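Local coordinates for protein importin-95 (Chaetomium thermophilum, PDB 4XRI) that acts as an importin beta-type nuclear transport receptor built of HEAT repeats, and probably binds a small GTPase as its family does, at residues Ala325-Leu336 / Tyr365-Pro376; Ile207-Glu215 / Ala249-Tyr260. The protein carries 2 engineered substitutions. All blocks are in the same frame, centred on the assembly; numbering follows the deposited sequence.

Interaction 1: residues Ala325-Leu336 / Tyr365-Pro376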
# COMPACT_ATOMS: atom_id res chain seq x y z
N ALA A 325 -21.63 -7.92 -12.64
CA ALA A 325 -21.15 -6.86 -13.52
C ALA A 325 -21.39 -7.18 -14.99
O ALA A 325 -21.81 -6.31 -15.76
CB ALA A 325 -19.67 -6.61 -13.27
N ARG A 326 -21.13 -8.43 -15.37
CA ARG A 326 -21.33 -8.88 -16.74
C ARG A 326 -22.79 -8.70 -17.17
O ARG A 326 -23.07 -8.13 -18.22
CB ARG A 326 -20.90 -10.34 -16.88
CG ARG A 326 -20.95 -10.87 -18.30
CD ARG A 326 -20.60 -12.35 -18.34
NE ARG A 326 -20.53 -12.87 -19.70
CZ ARG A 326 -21.59 -13.27 -20.40
NH1 ARG A 326 -22.80 -13.22 -19.86
NH2 ARG A 326 -21.44 -13.72 -21.64
N VAL A 327 -23.69 -9.21 -16.35
CA VAL A 327 -25.13 -9.09 -16.59
C VAL A 327 -25.57 -7.63 -16.66
O VAL A 327 -26.41 -7.26 -17.48
CB VAL A 327 -25.94 -9.83 -15.50
CG1 VAL A 327 -27.43 -9.53 -15.62
CG2 VAL A 327 -25.68 -11.33 -15.57
N ALA A 328 -24.99 -6.80 -15.80
CA ALA A 328 -25.43 -5.41 -15.66
C ALA A 328 -24.80 -4.46 -16.68
O ALA A 328 -25.15 -3.28 -16.71
CB ALA A 328 -25.12 -4.92 -14.25
N THR A 329 -23.89 -4.98 -17.49
CA THR A 329 -23.11 -4.17 -18.43
C THR A 329 -23.94 -3.19 -19.26
O THR A 329 -23.65 -2.00 -19.30
CB THR A 329 -22.33 -5.07 -19.41
OG1 THR A 329 -21.40 -5.89 -18.68
CG2 THR A 329 -21.56 -4.22 -20.41
N ASN A 330 -24.99 -3.70 -19.91
CA ASN A 330 -25.78 -2.89 -20.83
C ASN A 330 -26.55 -1.75 -20.16
O ASN A 330 -27.00 -0.82 -20.84
CB ASN A 330 -26.76 -3.78 -21.60
CG ASN A 330 -26.06 -4.67 -22.60
OD1 ASN A 330 -24.94 -4.39 -23.02
ND2 ASN A 330 -26.73 -5.75 -23.00
N GLU A 331 -26.71 -1.82 -18.85
CA GLU A 331 -27.44 -0.79 -18.12
C GLU A 331 -26.50 0.18 -17.41
O GLU A 331 -26.72 1.39 -17.44
CB GLU A 331 -28.39 -1.43 -17.11
CG GLU A 331 -29.34 -2.47 -17.70
CD GLU A 331 -30.41 -1.86 -18.60
OE1 GLU A 331 -30.55 -0.62 -18.63
OE2 GLU A 331 -31.12 -2.64 -19.27
N VAL A 332 -25.46 -0.35 -16.79
CA VAL A 332 -24.58 0.44 -15.93
C VAL A 332 -23.49 1.19 -16.69
O VAL A 332 -23.22 2.36 -16.41
CB VAL A 332 -23.93 -0.46 -14.86
CG1 VAL A 332 -22.93 0.33 -14.03
CG2 VAL A 332 -25.00 -1.07 -13.96
N VAL A 333 -22.86 0.52 -17.65
CA VAL A 333 -21.74 1.12 -18.38
C VAL A 333 -22.15 2.38 -19.17
O VAL A 333 -21.43 3.38 -19.12
CB VAL A 333 -21.08 0.10 -19.35
CG1 VAL A 333 -20.06 0.79 -20.24
CG2 VAL A 333 -20.43 -1.03 -18.56
N PRO A 334 -23.28 2.34 -19.91
CA PRO A 334 -23.68 3.60 -20.56
C PRO A 334 -23.88 4.76 -19.58
O PRO A 334 -23.64 5.91 -19.94
CB PRO A 334 -24.99 3.23 -21.25
CG PRO A 334 -24.87 1.79 -21.54
CD PRO A 334 -24.13 1.22 -20.36
N VAL A 335 -24.32 4.46 -18.36
CA VAL A 335 -24.50 5.50 -17.35
C VAL A 335 -23.16 6.05 -16.89
O VAL A 335 -22.99 7.26 -16.72
CB VAL A 335 -25.29 4.97 -16.13
CG1 VAL A 335 -25.30 6.00 -15.01
CG2 VAL A 335 -26.71 4.62 -16.53
N LEU A 336 -22.20 5.15 -16.70
CA LEU A 336 -20.84 5.54 -16.31
C LEU A 336 -20.22 6.46 -17.34
O LEU A 336 -19.61 7.48 -17.00
CB LEU A 336 -19.96 4.30 -16.12
CG LEU A 336 -20.20 3.50 -14.84
CD1 LEU A 336 -19.37 2.23 -14.86
CD2 LEU A 336 -19.86 4.35 -13.63
N TYR A 365 -14.61 -2.10 -14.13
CA TYR A 365 -15.61 -2.81 -14.90
C TYR A 365 -14.97 -3.56 -16.06
O TYR A 365 -15.36 -4.69 -16.37
CB TYR A 365 -16.67 -1.84 -15.43
CG TYR A 365 -18.08 -2.37 -15.35
CD1 TYR A 365 -18.52 -3.37 -16.22
CD2 TYR A 365 -18.98 -1.90 -14.40
CE1 TYR A 365 -19.80 -3.87 -16.15
CE2 TYR A 365 -20.27 -2.39 -14.33
CZ TYR A 365 -20.67 -3.37 -15.20
OH TYR A 365 -21.96 -3.86 -15.13
N ALA A 366 -13.99 -2.93 -16.70
CA ALA A 366 -13.28 -3.54 -17.82
C ALA A 366 -12.50 -4.77 -17.38
O ALA A 366 -12.43 -5.77 -18.10
CB ALA A 366 -12.35 -2.52 -18.46
N GLN A 367 -11.93 -4.69 -16.18
CA GLN A 367 -11.21 -5.81 -15.59
C GLN A 367 -12.18 -6.93 -15.22
O GLN A 367 -11.86 -8.11 -15.35
CB GLN A 367 -10.42 -5.37 -14.35
CG GLN A 367 -9.28 -4.40 -14.64
CD GLN A 367 -8.60 -3.91 -13.38
OE1 GLN A 367 -8.23 -4.70 -12.51
NE2 GLN A 367 -8.43 -2.60 -13.27
N ALA A 368 -13.36 -6.53 -14.77
CA ALA A 368 -14.34 -7.48 -14.25
C ALA A 368 -15.05 -8.28 -15.34
O ALA A 368 -15.33 -9.46 -15.15
CB ALA A 368 -15.38 -6.74 -13.40
N VAL A 369 -15.33 -7.65 -16.48
CA VAL A 369 -16.15 -8.30 -17.50
C VAL A 369 -15.42 -8.53 -18.82
O VAL A 369 -15.91 -9.24 -19.69
CB VAL A 369 -17.43 -7.50 -17.79
CG1 VAL A 369 -18.08 -7.05 -16.49
CG2 VAL A 369 -17.13 -6.30 -18.68
N GLY A 370 -14.25 -7.92 -18.96
CA GLY A 370 -13.44 -8.10 -20.15
C GLY A 370 -14.05 -7.57 -21.44
O GLY A 370 -14.46 -6.42 -21.52
N SER A 371 -14.12 -8.44 -22.45
CA SER A 371 -14.54 -8.05 -23.79
C SER A 371 -16.00 -7.60 -23.87
O SER A 371 -16.39 -6.91 -24.81
CB SER A 371 -14.32 -9.21 -24.76
OG SER A 371 -12.94 -9.55 -24.84
N THR A 372 -16.80 -8.01 -22.89
CA THR A 372 -18.22 -7.66 -22.85
C THR A 372 -18.44 -6.15 -22.82
O THR A 372 -19.45 -5.64 -23.30
CB THR A 372 -18.92 -8.31 -21.63
OG1 THR A 372 -18.70 -9.73 -21.66
CG2 THR A 372 -20.42 -8.04 -21.64
N ILE A 373 -17.47 -5.43 -22.25
CA ILE A 373 -17.59 -3.98 -22.08
C ILE A 373 -17.31 -3.20 -23.36
O ILE A 373 -17.64 -2.02 -23.47
CB ILE A 373 -16.63 -3.48 -20.98
CG1 ILE A 373 -17.12 -2.15 -20.40
CG2 ILE A 373 -15.20 -3.36 -21.52
CD1 ILE A 373 -16.28 -1.65 -19.25
N ILE A 374 -16.71 -3.86 -24.34
CA ILE A 374 -16.21 -3.17 -25.53
C ILE A 374 -17.29 -2.56 -26.44
O ILE A 374 -17.15 -1.40 -26.84
CB ILE A 374 -15.32 -4.12 -26.36
CG1 ILE A 374 -14.00 -4.38 -25.63
CG2 ILE A 374 -15.06 -3.54 -27.74
CD1 ILE A 374 -13.18 -5.48 -26.24
N PRO A 375 -18.36 -3.31 -26.78
CA PRO A 375 -19.34 -2.68 -27.67
C PRO A 375 -20.02 -1.40 -27.14
O PRO A 375 -20.17 -0.46 -27.91
CB PRO A 375 -20.38 -3.79 -27.88
CG PRO A 375 -19.64 -5.05 -27.67
CD PRO A 375 -18.65 -4.74 -26.58
N PRO A 376 -20.43 -1.36 -25.85
CA PRO A 376 -21.04 -0.09 -25.43
C PRO A 376 -20.04 1.07 -25.34
O PRO A 376 -20.43 2.22 -25.56
CB PRO A 376 -21.62 -0.41 -24.05
CG PRO A 376 -20.82 -1.57 -23.57
CD PRO A 376 -20.53 -2.38 -24.79
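Helix 325-336 and helix 365-369 approach to 9.8 Å between their axes, at 136° between their directions. The backbones come nearest where the CA atoms of Arg326 and Val369 lie 5.3 Å apart. Gly370, with positive phi, ends the second helix, and the chain turns through 371-373 along the first helix, which is kinked between Asn330 and Pro334. Tyr365 carries the contact as a knob among Ala325, Thr329, Val332 and Val333. Val333 CG2 lies over one ring face, 3.9 Å from the centroid, a CH-pi contact. Ala325 CB covers the opposite face. Thr329 OG1 stands at the ring edge, 3.6 Å from Tyr365 CE1. Tyr365 OH donates to Ala325 O at 2.5 Å, in the carbonyl plane and on a lone pair. Val369 CG1 points anti to its carbonyl carbon (chi1 -45°), which brings it within 3.6 Å of Ala325 CB. From helix 374-384, Pro376 CG packs against Val333 CG1 and Thr329 CG2. Trp295 of helix 285-310 packs on Ala328 and Val332. This is a mostly apolar interface between consecutive helices of a HEAT-repeat protein, crossed by one hydrogen bond. A backbone carbonyl satisfies the buried phenol, and the two covered faces help restrain the ring.

Interaction 2: residues Ile207-Glu215 / Ala249-Tyr260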
# COMPACT_ATOMS: atom_id res chain seq x y z
N ILE A 207 -30.73 4.30 9.78
CA ILE A 207 -30.14 3.61 8.64
C ILE A 207 -28.61 3.66 8.74
O ILE A 207 -27.92 2.72 8.33
CB ILE A 207 -30.62 4.21 7.29
CG1 ILE A 207 -30.27 3.28 6.13
CG2 ILE A 207 -30.06 5.61 7.06
CD1 ILE A 207 -31.07 2.00 6.12
N THR A 208 -28.09 4.74 9.31
CA THR A 208 -26.66 4.89 9.52
C THR A 208 -26.19 3.89 10.57
O THR A 208 -25.14 3.25 10.42
CB THR A 208 -26.29 6.31 9.98
OG1 THR A 208 -26.80 7.26 9.03
CG2 THR A 208 -24.78 6.46 10.09
N ALA A 209 -26.98 3.76 11.63
CA ALA A 209 -26.67 2.84 12.71
C ALA A 209 -26.71 1.39 12.23
O ALA A 209 -25.90 0.57 12.64
CB ALA A 209 -27.64 3.04 13.87
N LEU A 210 -27.66 1.10 11.34
CA LEU A 210 -27.75 -0.22 10.74
C LEU A 210 -26.49 -0.54 9.94
O LEU A 210 -25.95 -1.64 10.03
CB LEU A 210 -28.99 -0.32 9.84
CG LEU A 210 -29.13 -1.62 9.03
CD1 LEU A 210 -29.11 -2.83 9.94
CD2 LEU A 210 -30.40 -1.59 8.19
N GLY A 211 -26.02 0.44 9.18
CA GLY A 211 -24.79 0.30 8.42
C GLY A 211 -23.62 0.00 9.33
O GLY A 211 -22.81 -0.88 9.04
N ASP A 212 -23.53 0.74 10.43
CA ASP A 212 -22.45 0.55 11.40
C ASP A 212 -22.56 -0.78 12.13
O ASP A 212 -21.57 -1.31 12.62
CB ASP A 212 -22.44 1.70 12.42
CG ASP A 212 -22.01 3.02 11.81
OD1 ASP A 212 -21.34 3.00 10.76
OD2 ASP A 212 -22.33 4.08 12.40
N SER A 213 -23.77 -1.34 12.19
CA SER A 213 -24.01 -2.53 12.99
C SER A 213 -24.07 -3.80 12.16
O SER A 213 -24.42 -4.86 12.68
CB SER A 213 -25.31 -2.37 13.78
OG SER A 213 -25.32 -1.16 14.53
N LEU A 214 -23.72 -3.70 10.89
CA LEU A 214 -23.91 -4.80 9.94
C LEU A 214 -23.23 -6.10 10.35
O LEU A 214 -23.85 -7.16 10.33
CB LEU A 214 -23.40 -4.38 8.56
CG LEU A 214 -24.44 -3.62 7.73
CD1 LEU A 214 -23.85 -3.21 6.39
CD2 LEU A 214 -25.68 -4.48 7.53
N GLU A 215 -21.95 -6.01 10.72
CA GLU A 215 -21.20 -7.18 11.14
C GLU A 215 -21.87 -7.87 12.33
O GLU A 215 -21.91 -9.09 12.41
CB GLU A 215 -19.76 -6.80 11.50
CG GLU A 215 -18.95 -6.27 10.33
CD GLU A 215 -17.46 -6.23 10.60
OE1 GLU A 215 -17.07 -6.43 11.77
OE2 GLU A 215 -16.69 -6.00 9.65
N ALA A 249 -28.69 4.94 3.14
CA ALA A 249 -29.14 3.66 2.60
C ALA A 249 -28.12 3.04 1.65
O ALA A 249 -27.80 1.86 1.75
CB ALA A 249 -30.47 3.83 1.89
N PHE A 250 -27.61 3.85 0.73
CA PHE A 250 -26.66 3.37 -0.26
C PHE A 250 -25.31 3.01 0.35
O PHE A 250 -24.65 2.07 -0.08
CB PHE A 250 -26.46 4.40 -1.37
CG PHE A 250 -27.47 4.30 -2.47
CD1 PHE A 250 -27.41 3.26 -3.38
CD2 PHE A 250 -28.48 5.23 -2.60
CE1 PHE A 250 -28.34 3.15 -4.39
CE2 PHE A 250 -29.41 5.13 -3.61
CZ PHE A 250 -29.34 4.09 -4.51
N GLY A 251 -24.92 3.77 1.37
CA GLY A 251 -23.71 3.48 2.12
C GLY A 251 -23.86 2.14 2.82
O GLY A 251 -22.93 1.34 2.87
N CYS A 252 -25.04 1.92 3.38
CA CYS A 252 -25.38 0.65 4.02
C CYS A 252 -25.32 -0.49 3.01
O CYS A 252 -24.78 -1.56 3.29
CB CYS A 252 -26.77 0.73 4.65
SG CYS A 252 -27.18 -0.58 5.81
N LEU A 253 -25.86 -0.23 1.83
CA LEU A 253 -25.93 -1.23 0.77
C LEU A 253 -24.53 -1.61 0.28
O LEU A 253 -24.26 -2.78 0.00
CB LEU A 253 -26.78 -0.69 -0.39
CG LEU A 253 -27.35 -1.70 -1.39
CD1 LEU A 253 -28.02 -2.85 -0.65
CD2 LEU A 253 -28.34 -1.01 -2.32
N ASN A 254 -23.65 -0.62 0.18
CA ASN A 254 -22.28 -0.84 -0.25
C ASN A 254 -21.51 -1.73 0.71
O ASN A 254 -20.71 -2.56 0.30
CB ASN A 254 -21.55 0.49 -0.42
CG ASN A 254 -22.11 1.33 -1.55
OD1 ASN A 254 -22.90 0.84 -2.36
ND2 ASN A 254 -21.72 2.60 -1.61
N ARG A 255 -21.76 -1.53 2.00
CA ARG A 255 -21.12 -2.35 3.03
C ARG A 255 -21.68 -3.76 3.02
O ARG A 255 -20.95 -4.73 3.24
CB ARG A 255 -21.30 -1.71 4.41
CG ARG A 255 -20.37 -0.53 4.64
CD ARG A 255 -20.66 0.21 5.93
NE ARG A 255 -19.89 1.45 5.99
CZ ARG A 255 -19.80 2.24 7.05
NH1 ARG A 255 -20.42 1.92 8.17
NH2 ARG A 255 -19.07 3.35 6.99
N ILE A 256 -22.98 -3.88 2.75
CA ILE A 256 -23.62 -5.18 2.64
C ILE A 256 -23.01 -5.99 1.49
O ILE A 256 -22.67 -7.17 1.66
CB ILE A 256 -25.14 -5.04 2.41
CG1 ILE A 256 -25.83 -4.62 3.71
CG2 ILE A 256 -25.73 -6.35 1.90
CD1 ILE A 256 -27.28 -4.22 3.54
N MET A 257 -22.86 -5.35 0.34
CA MET A 257 -22.26 -6.00 -0.82
C MET A 257 -20.82 -6.42 -0.54
O MET A 257 -20.40 -7.52 -0.92
CB MET A 257 -22.29 -5.06 -2.03
CG MET A 257 -21.65 -5.64 -3.29
SD MET A 257 -22.47 -7.14 -3.87
CE MET A 257 -24.12 -6.53 -4.18
N ALA A 258 -20.07 -5.55 0.13
CA ALA A 258 -18.66 -5.81 0.44
C ALA A 258 -18.51 -7.00 1.39
O ALA A 258 -17.56 -7.77 1.29
CB ALA A 258 -18.01 -4.58 1.03
N LEU A 259 -19.46 -7.14 2.30
CA LEU A 259 -19.41 -8.18 3.31
C LEU A 259 -20.12 -9.46 2.89
O LEU A 259 -19.69 -10.56 3.24
CB LEU A 259 -20.01 -7.68 4.63
CG LEU A 259 -19.22 -6.67 5.45
CD1 LEU A 259 -20.16 -5.95 6.41
CD2 LEU A 259 -18.11 -7.36 6.22
N TYR A 260 -21.22 -9.32 2.16
CA TYR A 260 -22.10 -10.46 1.93
C TYR A 260 -22.45 -10.70 0.47
O TYR A 260 -23.58 -11.05 0.15
CB TYR A 260 -23.38 -10.28 2.74
CG TYR A 260 -23.12 -9.99 4.19
CD1 TYR A 260 -22.46 -10.91 4.99
CD2 TYR A 260 -23.51 -8.78 4.77
CE1 TYR A 260 -22.20 -10.64 6.32
CE2 TYR A 260 -23.26 -8.51 6.10
CZ TYR A 260 -22.60 -9.45 6.87
OH TYR A 260 -22.35 -9.18 8.19
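The guanidinium of Arg255 meets Asp212 OD1 at its edge, near its own plane; Gly211 O lies near the same edge but is not bonded to it. The Tyr260 ring carries Leu259 CB over the centre of one face and turns its edge to Leu214 O; Phe221 stacks on the ring as well. Arg255 NH1 donates to Asp212 OD1 at 3.0 Å in a salt bridge, with a bent N-H...O angle of 141°. The carboxylate and guanidinium planes are 31° apart. The Arg255 chain runs extended from CG to NE, which carries its charge past Gly211 to the acid. A leucine in place of Asp212 would probably leave the Arg255 guanidinium without its charged mate and freer to swing into solvent. Beside this pair the packing is apolar. Leu214 is a knob among Cys252, Arg255, Ile256 and Leu259, and its CD1 touches Ile256 CG1 at 3.6 Å. Cys252 fits the other way, among Ile207, Leu210, Gly211 and Leu214. Its SG reaches Gly211 CA at 3.6 Å, and the CA atoms of Gly211 and Cys252 are 4.5 Å apart. The carboxylate of Glu215 pairs with Arg175. Helices 207-212 and 249-260 run nearly parallel, 14° apart. Helix 224-238 packs on Leu210 and Ala249, while helices 265-280 and 285-310 cover the far side of 249-260.

Overall arrangement
Both contacts join helices of the same all-helical HEAT-repeat solenoid, and they follow one another along the chain: interaction 2 closes before interaction 1 opens. Their centres are 25 Å apart. The nearest atoms are about 9 Å apart, so the two do not touch. Helices 265-280 and 285-310 bridge them. Phe273 and Trp295 pack on segment 325-336, whereas Leu272, Leu290 and Phe294 pack on segment 249-260. The two contacts differ in style. Interaction 1 pairs roughly antiparallel but well inclined helices around a buried tyrosine; interaction 2 pairs nearly parallel ones, with a salt bridge beside its apolar packing. No ligand is described at either contact, and both are structural packing within the solenoid.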